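Local coordinates for p800 reaction center core protein (Heliobacterium modesticaldum, PDB 5V8K) that forms the symmetric homodimeric core of a photosynthetic reaction center and holds antenna and electron-transfer pigments, with an iron-sulfur cluster, at residues Asp199-Leu204 and Gly282-Leu287; Phe274-Val279 and Val394-Met399; Ile305-Asp310 and Met399-Lys404. All blocks are in the same frame, centred on the assembly; numbering follows the deposited sequence.

Interaction 1: residues Asp199-Leu204 and Gly282-Leu287; sequences DWEAVL and GAHFML. With GBF (Bacteriochlorophyll g), chain F.
The Phe285 ring carries Ala202 CB over the centre of one face, a CH-pi contact of 4.0 Å to the ring centroid, and meets the carboxylate of Asp199 at its edge, where Phe285 CD1 lies 3.4 Å from Asp199 CG. Carboxylate and ring planes stand 72° apart. At the edge of the His284 ring lies the Glu201 carboxylate, the two planes 63° apart. The indole of Trp200 has Glu201 CB on one face and, over the centre of the opposite face, CBC of bacteriochlorophyll g. This is the antiparallel crossing of two membrane helices of the reaction-center core, 200-224 starting beside the late turns of 258-291. Asp199 is the N-cap of the former, its OD1 accepting from Glu201 N. Glu201 CG is anti to the backbone N (chi1 -164°), and the extended chain beyond it carries the carboxylate to His284. The syn lone pair of Glu201 OE1 takes His284 ND1 at 2.8 Å; the bond to OE2 is weak. The Glu201 carboxylate is also hydrogen-bonded to His281, and Arg288 forms salt bridges with both Glu201 and Asp199.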
loop_
_atom_site.group_PDB
_atom_site.type_symbol
_atom_site.label_atom_id
_atom_site.label_comp_id
_atom_site.label_asym_id
_atom_site.label_seq_id
_atom_site.Cartn_x
_atom_site.Cartn_y
_atom_site.Cartn_z
ATOM N N ASP A 199 3.611 39.551 14.351
ATOM C CA ASP A 199 4.059 38.456 13.499
ATOM C C ASP A 199 2.943 38.002 12.567
ATOM O O ASP A 199 1.901 37.513 13.022
ATOM C CB ASP A 199 4.569 37.282 14.353
ATOM C CG ASP A 199 5.622 36.444 13.629
ATOM O OD1 ASP A 199 5.279 35.825 12.592
ATOM O OD2 ASP A 199 6.789 36.408 14.097
ATOM N N TRP A 200 3.192 38.144 11.260
ATOM C CA TRP A 200 2.259 37.689 10.233
ATOM C C TRP A 200 2.004 36.183 10.324
ATOM O O TRP A 200 0.916 35.714 9.980
ATOM C CB TRP A 200 2.796 38.055 8.840
ATOM C CG TRP A 200 4.128 37.460 8.549
ATOM C CD1 TRP A 200 5.343 38.054 8.713
ATOM C CD2 TRP A 200 4.395 36.142 8.058
ATOM N NE1 TRP A 200 6.348 37.190 8.359
ATOM C CE2 TRP A 200 5.795 36.004 7.967
ATOM C CE3 TRP A 200 3.587 35.060 7.701
ATOM C CZ2 TRP A 200 6.402 34.839 7.520
ATOM C CZ3 TRP A 200 4.198 33.881 7.264
ATOM C CH2 TRP A 200 5.587 33.778 7.186
ATOM N N GLU A 201 2.984 35.400 10.757
ATOM C CA GLU A 201 2.733 33.968 10.799
ATOM C C GLU A 201 1.763 33.608 11.923
ATOM O O GLU A 201 1.017 32.637 11.801
ATOM C CB GLU A 201 4.042 33.183 10.917
ATOM C CG GLU A 201 3.874 31.703 10.565
ATOM C CD GLU A 201 5.165 30.921 10.384
ATOM O OE1 GLU A 201 6.215 31.331 10.941
ATOM O OE2 GLU A 201 5.120 29.864 9.695
ATOM N N ALA A 202 1.705 34.393 12.997
ATOM C CA ALA A 202 0.734 34.082 14.040
ATOM C C ALA A 202 -0.680 34.329 13.540
ATOM O O ALA A 202 -1.565 33.484 13.724
ATOM C CB ALA A 202 1.005 34.883 15.312
ATOM N N VAL A 203 -0.908 35.485 12.909
ATOM C CA VAL A 203 -2.210 35.785 12.297
ATOM C C VAL A 203 -2.574 34.714 11.280
ATOM O O VAL A 203 -3.682 34.175 11.288
ATOM C CB VAL A 203 -2.195 37.180 11.658
ATOM C CG1 VAL A 203 -3.516 37.458 10.917
ATOM C CG2 VAL A 203 -2.005 38.243 12.766
ATOM N N LEU A 204 -1.635 34.378 10.404
ATOM C CA LEU A 204 -1.907 33.406 9.364
ATOM C C LEU A 204 -2.320 32.075 9.966
ATOM O O LEU A 204 -3.293 31.455 9.507
ATOM C CB LEU A 204 -0.674 33.247 8.488
ATOM C CG LEU A 204 -0.761 32.063 7.518
ATOM C CD1 LEU A 204 -1.898 32.269 6.543
ATOM C CD2 LEU A 204 0.532 31.896 6.779
ATOM N N GLY A 282 1.537 27.810 13.275
ATOM C CA GLY A 282 1.604 28.317 14.627
ATOM C C GLY A 282 2.815 27.756 15.346
ATOM O O GLY A 282 3.555 28.482 16.007
ATOM N N ALA A 283 3.044 26.454 15.181
ATOM C CA ALA A 283 4.211 25.796 15.754
ATOM C C ALA A 283 5.499 26.387 15.202
ATOM O O ALA A 283 6.478 26.563 15.935
ATOM C CB ALA A 283 4.146 24.283 15.462
ATOM N N HIS A 284 5.534 26.665 13.906
ATOM C CA HIS A 284 6.726 27.264 13.322
ATOM C C HIS A 284 6.958 28.662 13.878
ATOM O O HIS A 284 8.102 29.060 14.129
ATOM C CB HIS A 284 6.613 27.309 11.795
ATOM C CG HIS A 284 7.823 27.875 11.149
ATOM N ND1 HIS A 284 7.834 29.124 10.572
ATOM C CD2 HIS A 284 9.084 27.398 11.052
ATOM C CE1 HIS A 284 9.051 29.386 10.127
ATOM N NE2 HIS A 284 9.832 28.361 10.414
ATOM N N PHE A 285 5.889 29.427 14.072
ATOM C CA PHE A 285 6.022 30.724 14.731
ATOM C C PHE A 285 6.588 30.561 16.141
ATOM O O PHE A 285 7.528 31.272 16.535
ATOM C CB PHE A 285 4.663 31.439 14.737
ATOM C CG PHE A 285 4.523 32.496 15.822
ATOM C CD1 PHE A 285 5.086 33.760 15.683
ATOM C CD2 PHE A 285 3.791 32.219 16.966
ATOM C CE1 PHE A 285 4.938 34.721 16.715
ATOM C CE2 PHE A 285 3.633 33.160 17.972
ATOM C CZ PHE A 285 4.210 34.405 17.855
ATOM N N MET A 286 6.054 29.606 16.910
ATOM C CA MET A 286 6.573 29.395 18.259
ATOM C C MET A 286 8.039 29.015 18.228
ATOM O O MET A 286 8.828 29.473 19.059
ATOM C CB MET A 286 5.778 28.308 18.977
ATOM C CG MET A 286 4.366 28.702 19.250
ATOM S SD MET A 286 3.397 27.210 19.417
ATOM C CE MET A 286 2.325 27.712 20.693
ATOM N N LEU A 287 8.419 28.169 17.279
ATOM C CA LEU A 287 9.797 27.725 17.204
ATOM C C LEU A 287 10.725 28.887 16.894
ATOM O O LEU A 287 11.836 28.961 17.439
ATOM C CB LEU A 287 9.911 26.623 16.155
ATOM C CG LEU A 287 11.240 25.906 16.073
ATOM C CD1 LEU A 287 11.529 25.166 17.412
ATOM C CD2 LEU A 287 11.245 24.909 14.905
HETATM MG MG GBF F . -1.338 35.574 2.137
HETATM C CHA GBF F . -4.194 35.101 4.164
HETATM C CHB GBF F . -3.065 34.417 -0.418
HETATM C CHC GBF F . 1.750 34.968 0.743
HETATM C CHD GBF F . 0.314 36.687 5.071
HETATM N NA GBF F . -3.225 34.951 1.889
HETATM C C1A GBF F . -4.269 34.721 2.711
HETATM C C2A GBF F . -5.651 34.609 2.069
HETATM C C3A GBF F . -5.245 34.356 0.615
HETATM C C4A GBF F . -3.755 34.583 0.711
HETATM C CMA GBF F . -5.592 32.938 0.147
HETATM C CAA GBF F . -6.667 35.752 2.154
HETATM C CBA GBF F . -6.100 37.084 1.661
HETATM C CGA GBF F . -6.725 38.236 2.422
HETATM O O1A GBF F . -7.723 38.813 1.997
HETATM O O2A GBF F . -5.951 38.858 3.468
HETATM N NB GBF F . -0.740 34.765 0.389
HETATM C C1B GBF F . -1.599 34.412 -0.585
HETATM C C2B GBF F . -0.886 33.945 -1.654
HETATM C C3B GBF F . 0.440 34.081 -1.318
HETATM C C4B GBF F . 0.517 34.649 -0.033
HETATM C CMB GBF F . -1.443 33.414 -2.957
HETATM C CAB GBF F . 1.440 33.651 -2.297
HETATM C CBB GBF F . 2.702 33.392 -2.097
HETATM N NC GBF F . 0.594 35.728 2.801
HETATM C C1C GBF F . 1.702 35.564 2.087
HETATM C C2C GBF F . 3.074 35.912 2.528
HETATM C C3C GBF F . 2.482 36.451 3.758
HETATM C C4C GBF F . 1.103 36.308 3.894
HETATM C CMC GBF F . 3.871 34.627 2.793
HETATM C CAC GBF F . 3.287 37.103 4.827
HETATM C CBC GBF F . 4.786 37.296 4.732
HETATM N ND GBF F . -1.705 35.838 4.108
HETATM C C1D GBF F . -1.101 36.307 5.197
HETATM C C2D GBF F . -1.882 36.429 6.617
HETATM C C3D GBF F . -3.030 35.927 6.001
HETATM C C4D GBF F . -2.968 35.584 4.616
HETATM C CMD GBF F . -1.542 36.884 8.014
HETATM C CAD GBF F . -4.379 35.524 6.456
HETATM O OBD GBF F . -5.038 35.691 7.534
HETATM C CBD GBF F . -5.197 35.241 5.244
HETATM C CGD GBF F . -5.989 33.977 5.419
HETATM O O1D GBF F . -7.176 33.950 5.630
HETATM O O2D GBF F . -5.327 32.718 5.354
HETATM C CED GBF F . -6.028 31.557 5.776
HETATM C C1 GBF F . -6.477 39.947 4.237
HETATM C C2 GBF F . -5.303 40.709 4.764
HETATM C C3 GBF F . -4.462 40.194 5.659
HETATM C C4 GBF F . -4.683 38.816 6.239
HETATM C C5 GBF F . -3.282 41.025 6.122
#

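Interaction 2: residues Phe274-Val279 and Val394-Met399; sequences FWIGGV and VPMWRM. With GBF (Bacteriochlorophyll g), chain T.
The sulfur of Met396 lies over the face of the Trp275 six-membered ring, SD 3.8 Å from its centroid, and packs against Ile276 CG1 at 4.0 Å. No polar bond joins the two segments; the shortest backbone bond within them is Gly278 N to Phe274 O at 2.8 Å. Beyond the sulfur the Met396 chain bends (chi3 70°), which sets CE over the five-membered ring, 3.7 Å from its centroid, and against Val279 CG2 at 3.5 Å. The thioether thus crosses the indole at about a right angle as a Met-aromatic contact extended by a CH-pi one. Met399 CE adds a lighter touch, 4.0 Å from Val279 CG1. Trp275, Val279 and Trp397 line the pocket of a bacteriochlorophyll g between two transmembrane helices of the core: its methyl CMB sits over the centre of the Trp397 ring, while CBB approaches the Trp275 edge, 3.3 Å from CZ2. Arg398 forms a salt bridge with Glu548 of the second subunit. The two helices, 258-291 and 376-401, run nearly parallel here, 21° apart with axes 10.4 Å from each other, and Pro395 kinks the second. Helix 200-224 packs on Trp275 and Val279, helix 437-447 on Met399.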
loop_
_atom_site.group_PDB
_atom_site.type_symbol
_atom_site.label_atom_id
_atom_site.label_comp_id
_atom_site.label_asym_id
_atom_site.label_seq_id
_atom_site.Cartn_x
_atom_site.Cartn_y
_atom_site.Cartn_z
ATOM N N PHE A 274 -6.308 22.504 6.229
ATOM C CA PHE A 274 -6.091 23.805 6.868
ATOM C C PHE A 274 -5.844 23.659 8.370
ATOM O O PHE A 274 -5.109 24.456 8.952
ATOM C CB PHE A 274 -7.271 24.743 6.621
ATOM C CG PHE A 274 -7.191 25.499 5.319
ATOM C CD1 PHE A 274 -6.424 26.641 5.234
ATOM C CD2 PHE A 274 -7.870 25.062 4.187
ATOM C CE1 PHE A 274 -6.328 27.338 4.040
ATOM C CE2 PHE A 274 -7.765 25.754 3.001
ATOM C CZ PHE A 274 -6.998 26.898 2.931
ATOM N N TRP A 275 -6.460 22.664 9.013
ATOM C CA TRP A 275 -6.223 22.418 10.430
ATOM C C TRP A 275 -4.759 22.071 10.663
ATOM O O TRP A 275 -4.087 22.662 11.507
ATOM C CB TRP A 275 -7.136 21.274 10.896
ATOM C CG TRP A 275 -7.095 20.874 12.342
ATOM C CD1 TRP A 275 -6.961 21.684 13.436
ATOM C CD2 TRP A 275 -7.217 19.537 12.843
ATOM N NE1 TRP A 275 -6.986 20.919 14.598
ATOM C CE2 TRP A 275 -7.153 19.598 14.248
ATOM C CE3 TRP A 275 -7.371 18.290 12.231
ATOM C CZ2 TRP A 275 -7.236 18.448 15.047
ATOM C CZ3 TRP A 275 -7.441 17.167 13.009
ATOM C CH2 TRP A 275 -7.379 17.249 14.411
ATOM N N ILE A 276 -4.249 21.119 9.889
ATOM C CA ILE A 276 -2.901 20.632 10.113
ATOM C C ILE A 276 -1.887 21.652 9.635
ATOM O O ILE A 276 -0.905 21.920 10.321
ATOM C CB ILE A 276 -2.722 19.263 9.441
ATOM C CG1 ILE A 276 -3.610 18.243 10.156
ATOM C CG2 ILE A 276 -1.251 18.845 9.453
ATOM C CD1 ILE A 276 -3.799 16.931 9.435
ATOM N N GLY A 277 -2.112 22.253 8.460
ATOM C CA GLY A 277 -1.215 23.297 7.995
ATOM C C GLY A 277 -1.257 24.543 8.850
ATOM O O GLY A 277 -0.239 25.210 9.029
ATOM N N GLY A 278 -2.422 24.882 9.391
ATOM C CA GLY A 278 -2.484 26.012 10.302
ATOM C C GLY A 278 -1.701 25.767 11.574
ATOM O O GLY A 278 -0.978 26.650 12.060
ATOM N N VAL A 279 -1.840 24.570 12.143
ATOM C CA VAL A 279 -1.079 24.225 13.340
ATOM C C VAL A 279 0.415 24.209 13.034
ATOM O O VAL A 279 1.233 24.639 13.858
ATOM C CB VAL A 279 -1.581 22.882 13.912
ATOM C CG1 VAL A 279 -0.673 22.367 15.039
ATOM C CG2 VAL A 279 -3.001 23.080 14.442
ATOM N N VAL A 394 -1.573 13.456 17.655
ATOM C CA VAL A 394 -0.294 13.052 18.278
ATOM C C VAL A 394 0.856 13.755 17.549
ATOM O O VAL A 394 1.623 14.475 18.199
ATOM C CB VAL A 394 -0.114 11.517 18.308
ATOM C CG1 VAL A 394 1.306 11.112 18.671
ATOM C CG2 VAL A 394 -1.095 10.896 19.334
ATOM N N PRO A 395 1.012 13.614 16.226
ATOM C CA PRO A 395 2.043 14.425 15.553
ATOM C C PRO A 395 1.793 15.932 15.642
ATOM O O PRO A 395 2.764 16.701 15.687
ATOM C CB PRO A 395 2.024 13.935 14.091
ATOM C CG PRO A 395 0.754 13.170 13.917
ATOM C CD PRO A 395 0.367 12.664 15.317
ATOM N N MET A 396 0.537 16.376 15.728
ATOM C CA MET A 396 0.248 17.810 15.798
ATOM C C MET A 396 0.774 18.427 17.092
ATOM O O MET A 396 1.372 19.512 17.080
ATOM C CB MET A 396 -1.252 18.065 15.658
ATOM C CG MET A 396 -1.809 17.615 14.328
ATOM S SD MET A 396 -3.595 17.854 14.153
ATOM C CE MET A 396 -3.574 19.612 14.078
ATOM N N TRP A 397 0.539 17.765 18.226
ATOM C CA TRP A 397 1.023 18.339 19.470
ATOM C C TRP A 397 2.533 18.174 19.625
ATOM O O TRP A 397 3.161 18.975 20.323
ATOM C CB TRP A 397 0.279 17.768 20.671
ATOM C CG TRP A 397 -1.122 18.309 20.751
ATOM C CD1 TRP A 397 -2.278 17.619 20.514
ATOM C CD2 TRP A 397 -1.521 19.650 21.082
ATOM N NE1 TRP A 397 -3.359 18.428 20.693
ATOM C CE2 TRP A 397 -2.932 19.682 21.052
ATOM C CE3 TRP A 397 -0.831 20.821 21.412
ATOM C CZ2 TRP A 397 -3.669 20.851 21.295
ATOM C CZ3 TRP A 397 -1.575 21.986 21.690
ATOM C CH2 TRP A 397 -2.980 21.982 21.618
ATOM N N ARG A 398 3.139 17.237 18.900
ATOM C CA ARG A 398 4.597 17.167 18.872
ATOM C C ARG A 398 5.215 18.322 18.066
ATOM O O ARG A 398 6.266 18.848 18.452
ATOM C CB ARG A 398 5.028 15.801 18.328
ATOM C CG ARG A 398 4.742 14.624 19.311
ATOM C CD ARG A 398 4.969 13.294 18.635
ATOM N NE ARG A 398 6.378 13.032 18.367
ATOM C CZ ARG A 398 6.838 11.846 17.969
ATOM N NH1 ARG A 398 5.995 10.844 17.818
ATOM N NH2 ARG A 398 8.145 11.625 17.787
ATOM N N MET A 399 4.584 18.732 16.949
ATOM C CA MET A 399 4.967 19.962 16.249
ATOM C C MET A 399 5.042 21.123 17.212
ATOM O O MET A 399 6.022 21.880 17.226
ATOM C CB MET A 399 3.956 20.313 15.133
ATOM C CG MET A 399 4.137 19.626 13.813
ATOM S SD MET A 399 3.073 20.369 12.484
ATOM C CE MET A 399 1.428 19.790 12.839
HETATM MG MG GBF T . -5.057 25.976 17.947
HETATM C CHA GBF T . -3.102 28.735 18.884
HETATM C CHB GBF T . -2.368 24.067 18.190
HETATM C CHC GBF T . -7.279 23.411 17.602
HETATM C CHD GBF T . -7.862 28.273 17.847
HETATM N NA GBF T . -3.169 26.311 18.433
HETATM C C1A GBF T . -2.476 27.383 18.822
HETATM C C2A GBF T . -1.094 27.226 19.349
HETATM C C3A GBF T . -0.812 25.910 18.613
HETATM C C4A GBF T . -2.202 25.401 18.396
HETATM C CMA GBF T . -0.101 26.088 17.276
HETATM C CAA GBF T . -1.042 27.203 20.895
HETATM C CBA GBF T . -1.690 25.970 21.524
HETATM C CGA GBF T . -1.490 26.026 23.024
HETATM O O1A GBF T . -0.374 26.240 23.488
HETATM O O2A GBF T . -2.433 25.250 23.808
HETATM N NB GBF T . -4.862 23.946 18.078
HETATM C C1B GBF T . -3.656 23.331 18.016
HETATM C C2B GBF T . -3.874 21.975 17.965
HETATM C C3B GBF T . -5.238 21.796 17.819
HETATM C C4B GBF T . -5.829 23.081 17.767
HETATM C CMB GBF T . -2.810 20.902 18.059
HETATM C CAB GBF T . -5.798 20.439 17.771
HETATM C CBB GBF T . -7.047 20.064 17.943
HETATM N NC GBF T . -7.096 25.900 17.784
HETATM C C1C GBF T . -7.819 24.797 17.611
HETATM C C2C GBF T . -9.283 24.770 17.337
HETATM C C3C GBF T . -9.304 26.216 17.498
HETATM C C4C GBF T . -8.076 26.830 17.706
HETATM C CMC GBF T . -9.511 24.389 15.852
HETATM C CAC GBF T . -10.572 26.961 17.371
HETATM C CBC GBF T . -11.874 26.232 17.149
HETATM N ND GBF T . -5.506 27.917 18.274
HETATM C C1D GBF T . -6.521 28.775 18.186
HETATM C C2D GBF T . -6.303 30.364 18.442
HETATM C C3D GBF T . -4.948 30.133 18.706
HETATM C C4D GBF T . -4.472 28.790 18.605
HETATM C CMD GBF T . -7.166 31.571 18.443
HETATM C CAD GBF T . -3.814 30.952 19.191
HETATM O OBD GBF T . -3.637 32.213 19.267
HETATM C CBD GBF T . -2.578 30.089 19.185
HETATM C CGD GBF T . -1.577 30.446 18.123
HETATM O O1D GBF T . -1.602 29.967 17.002
HETATM O O2D GBF T . -0.539 31.397 18.379
HETATM C CED GBF T . -0.320 32.350 17.339
HETATM C C1 GBF T . -2.173 24.783 25.129
HETATM C C2 GBF T . -3.001 23.534 25.292
HETATM C C3 GBF T . -4.319 23.574 25.543
HETATM C C4 GBF T . -5.045 24.877 25.697
HETATM C C5 GBF T . -5.092 22.281 25.673
#

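Interaction 3: residues Ile305-Asp310 and Met399-Lys404; sequences IKRCYD and MVFFSK. With DGG (1-[glycerolylphosphonyl]-2-[8-(2-hexyl-cyclopropyl)-octanal-1-yl]-3-[hexadecanal-1-yl]-glycerol), chain B.
Cys308 and Phe401 form the tight, buried half of this contact. The thiol sulfur meets the ring at its edge, Cys308 SG 3.9 Å from Phe401 CD1, and also lies 3.6 Å from the carbonyl oxygen of Val400. Arg307 runs beside Phe401, both pointing the same way, with its CB 3.8 Å from Phe401 CE1; the guanidinium stands almost perpendicular to the phenyl plane and continues to the glycerol of a phospholipid, NH1 coming within 3.4 Å of C41. An alanine at Arg307 would keep the CB contact but would probably deprive the headgroup of one nearby positive charge and open a gap beside Phe401 CE1. The other half is looser and more exposed. Tyr309 reaches Lys404 through its hydroxyl, OH lying 3.5 Å from CE, and Lys404 CG passes obliquely by the ring. Between the two halves sits a water held by Lys404 N at 2.9 Å, with the carbonyl oxygens of Cys308 and Phe401 both in reach. No direct hydrogen bond or salt bridge joins the two segments; they meet by van der Waals and sulfur-aromatic contact, consistent with a site where membrane interior gives way to lipid headgroups.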
loop_
_atom_site.group_PDB
_atom_site.type_symbol
_atom_site.label_atom_id
_atom_site.label_comp_id
_atom_site.label_asym_id
_atom_site.label_seq_id
_atom_site.Cartn_x
_atom_site.Cartn_y
_atom_site.Cartn_z
ATOM N N ILE A 305 6.597 28.914 26.251
ATOM C CA ILE A 305 8.050 28.939 26.347
ATOM C C ILE A 305 8.513 27.944 27.408
ATOM O O ILE A 305 9.480 27.202 27.202
ATOM C CB ILE A 305 8.564 30.359 26.638
ATOM C CG1 ILE A 305 8.361 31.281 25.424
ATOM C CG2 ILE A 305 10.046 30.314 26.994
ATOM C CD1 ILE A 305 6.997 31.916 25.336
ATOM N N LYS A 306 7.807 27.878 28.539
ATOM C CA LYS A 306 8.183 26.918 29.570
ATOM C C LYS A 306 7.859 25.493 29.122
ATOM O O LYS A 306 8.707 24.597 29.205
ATOM C CB LYS A 306 7.491 27.253 30.897
ATOM N N ARG A 307 6.648 25.275 28.604
ATOM C CA ARG A 307 6.213 23.924 28.277
ATOM C C ARG A 307 7.103 23.293 27.218
ATOM O O ARG A 307 7.321 22.075 27.235
ATOM C CB ARG A 307 4.755 23.949 27.802
ATOM C CG ARG A 307 3.774 24.180 28.905
ATOM C CD ARG A 307 2.423 24.606 28.383
ATOM N NE ARG A 307 1.439 24.598 29.456
ATOM C CZ ARG A 307 0.208 25.075 29.354
ATOM N NH1 ARG A 307 -0.207 25.616 28.214
ATOM N NH2 ARG A 307 -0.606 25.018 30.399
ATOM N N CYS A 308 7.590 24.092 26.265
ATOM C CA CYS A 308 8.472 23.565 25.229
ATOM C C CYS A 308 9.833 23.131 25.769
ATOM O O CYS A 308 10.624 22.565 25.006
ATOM C CB CYS A 308 8.694 24.589 24.124
ATOM S SG CYS A 308 7.253 24.953 23.118
ATOM N N TYR A 309 10.130 23.389 27.047
ATOM C CA TYR A 309 11.331 22.869 27.682
ATOM C C TYR A 309 11.046 21.905 28.820
ATOM O O TYR A 309 11.995 21.369 29.397
ATOM C CB TYR A 309 12.206 24.021 28.220
ATOM C CG TYR A 309 12.886 24.801 27.119
ATOM C CD1 TYR A 309 14.103 24.388 26.603
ATOM C CD2 TYR A 309 12.307 25.952 26.591
ATOM C CE1 TYR A 309 14.735 25.100 25.586
ATOM C CE2 TYR A 309 12.927 26.671 25.581
ATOM C CZ TYR A 309 14.139 26.235 25.077
ATOM O OH TYR A 309 14.762 26.942 24.073
ATOM N N ASP A 310 9.791 21.673 29.183
ATOM C CA ASP A 310 9.484 20.927 30.396
ATOM C C ASP A 310 9.120 19.490 30.030
ATOM O O ASP A 310 8.028 19.234 29.527
ATOM C CB ASP A 310 8.371 21.635 31.157
ATOM C CG ASP A 310 7.833 20.820 32.308
ATOM O OD1 ASP A 310 8.203 19.640 32.446
ATOM O OD2 ASP A 310 7.017 21.364 33.074
ATOM N N MET A 399 4.584 18.732 16.949
ATOM C CA MET A 399 4.967 19.962 16.249
ATOM C C MET A 399 5.042 21.123 17.212
ATOM O O MET A 399 6.022 21.880 17.226
ATOM C CB MET A 399 3.956 20.313 15.133
ATOM C CG MET A 399 4.137 19.626 13.813
ATOM S SD MET A 399 3.073 20.369 12.484
ATOM C CE MET A 399 1.428 19.790 12.839
ATOM N N VAL A 400 4.006 21.264 18.038
ATOM C CA VAL A 400 3.867 22.412 18.924
ATOM C C VAL A 400 4.900 22.383 20.046
ATOM O O VAL A 400 5.507 23.409 20.362
ATOM C CB VAL A 400 2.439 22.463 19.485
ATOM C CG1 VAL A 400 2.313 23.574 20.525
ATOM C CG2 VAL A 400 1.439 22.653 18.352
ATOM N N PHE A 401 5.105 21.218 20.688
ATOM C CA PHE A 401 5.830 21.160 21.961
ATOM C C PHE A 401 7.132 20.352 21.955
ATOM O O PHE A 401 7.918 20.483 22.910
ATOM C CB PHE A 401 4.919 20.590 23.061
ATOM C CG PHE A 401 3.833 21.526 23.503
ATOM C CD1 PHE A 401 4.127 22.819 23.919
ATOM C CD2 PHE A 401 2.519 21.113 23.508
ATOM C CE1 PHE A 401 3.121 23.698 24.344
ATOM C CE2 PHE A 401 1.497 21.972 23.917
ATOM C CZ PHE A 401 1.793 23.276 24.324
ATOM N N PHE A 402 7.398 19.551 20.924
ATOM C CA PHE A 402 8.598 18.728 20.847
ATOM C C PHE A 402 9.636 19.203 19.826
ATOM O O PHE A 402 10.605 18.480 19.570
ATOM C CB PHE A 402 8.223 17.280 20.503
ATOM C CG PHE A 402 7.595 16.495 21.633
ATOM C CD1 PHE A 402 6.493 16.976 22.325
ATOM C CD2 PHE A 402 8.062 15.223 21.939
ATOM C CE1 PHE A 402 5.915 16.226 23.334
ATOM C CE2 PHE A 402 7.472 14.476 22.932
ATOM C CZ PHE A 402 6.393 14.973 23.627
ATOM N N SER A 403 9.460 20.364 19.209
ATOM C CA SER A 403 10.253 20.688 18.029
ATOM C C SER A 403 11.554 21.415 18.349
ATOM O O SER A 403 12.417 21.523 17.480
ATOM C CB SER A 403 9.408 21.509 17.048
ATOM O OG SER A 403 8.480 20.649 16.392
ATOM N N LYS A 404 11.750 21.835 19.589
ATOM C CA LYS A 404 13.021 22.381 20.035
ATOM C C LYS A 404 13.773 21.388 20.921
ATOM O O LYS A 404 14.907 21.006 20.612
ATOM C CB LYS A 404 12.763 23.683 20.782
ATOM C CG LYS A 404 14.008 24.345 21.345
ATOM C CD LYS A 404 14.845 24.935 20.257
ATOM C CE LYS A 404 15.798 25.983 20.848
ATOM N NZ LYS A 404 16.547 26.634 19.764
HETATM C C16 DGG B . -10.334 19.614 13.562
HETATM C C15 DGG B . -11.320 19.770 14.680
HETATM C C14 DGG B . -10.984 21.017 15.457
HETATM C C13 DGG B . -10.989 20.783 16.949
HETATM C C12 DGG B . -12.238 21.381 17.555
HETATM C C11 DGG B . -11.926 22.273 18.733
HETATM C C10 DGG B . -10.713 21.774 19.470
HETATM C C9 DGG B . -10.431 22.624 20.690
HETATM C C8 DGG B . -9.245 22.092 21.488
HETATM C C7 DGG B . -8.779 23.073 22.552
HETATM C C6 DGG B . -8.043 24.280 21.971
HETATM C C5 DGG B . -6.625 23.965 21.552
HETATM C C4 DGG B . -5.836 25.203 21.186
HETATM C C3 DGG B . -5.968 26.337 22.191
HETATM C C2 DGG B . -5.045 27.510 21.840
HETATM C C1 DGG B . -4.906 28.511 22.959
HETATM O O1 DGG B . -5.437 28.332 24.011
HETATM O O17 DGG B . -4.110 29.716 22.818
HETATM C C17 DGG B . -3.100 30.153 23.737
HETATM C C19 DGG B . -1.892 30.779 23.008
HETATM O O19 DGG B . -2.206 31.982 22.301
HETATM C C21 DGG B . -3.138 32.923 22.889
HETATM O O21 DGG B . -2.855 33.457 23.931
HETATM C C22 DGG B . -4.449 33.278 22.210
HETATM C C23 DGG B . -5.534 33.848 23.151
HETATM C C24 DGG B . -6.948 33.346 22.906
HETATM C C25 DGG B . -6.948 31.853 22.612
HETATM C C26 DGG B . -8.365 31.321 22.460
HETATM C C27 DGG B . -8.409 29.855 22.042
HETATM C C28 DGG B . -9.833 29.392 21.746
HETATM C C29 DGG B . -9.907 27.890 21.508
HETATM C C30 DGG B . -11.329 27.353 21.466
HETATM C C31 DGG B . -11.310 25.857 21.669
HETATM C C18 DGG B . -0.768 31.048 24.008
HETATM P P DGG B . -0.153 29.833 26.293
HETATM O OP1 DGG B . -0.344 31.144 26.939
HETATM O OP2 DGG B . -0.603 29.867 24.770
HETATM O OP3 DGG B . 1.177 29.195 26.252
HETATM O OP4 DGG B . -1.302 28.883 26.832
HETATM C C40 DGG B . -2.114 29.250 27.938
HETATM C C41 DGG B . -2.520 27.996 28.716
HETATM O O42 DGG B . -3.300 27.165 27.880
HETATM C C43 DGG B . -3.352 28.346 29.933
HETATM O O44 DGG B . -3.865 27.151 30.518
HETATM O O HOH W 1 10.316 21.999 22.131
#

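In the fold
Helix 258-291 supplies one side of both interaction 1 and interaction 2, whose centres are 12 Å apart, and helix 376-401 joins interaction 2 to interaction 3 through the shared Met399, 14 Å between centres. The three touch directly: Ala283 CB packs on Met399 O at 3.5 Å, Leu287 CD1 on Ser403 O at 3.7 Å, and Val279 CG1 on Val400 CG2 at 3.9 Å. One bacteriochlorophyll g, the pigment between Trp275 and Trp397 in interaction 2, also borders Ala202 of interaction 1 and Phe401 of interaction 3, so all three contacts wall a single pigment pocket. The phospholipid at Arg307 likewise sends a tail to Trp275, linking interactions 2 and 3.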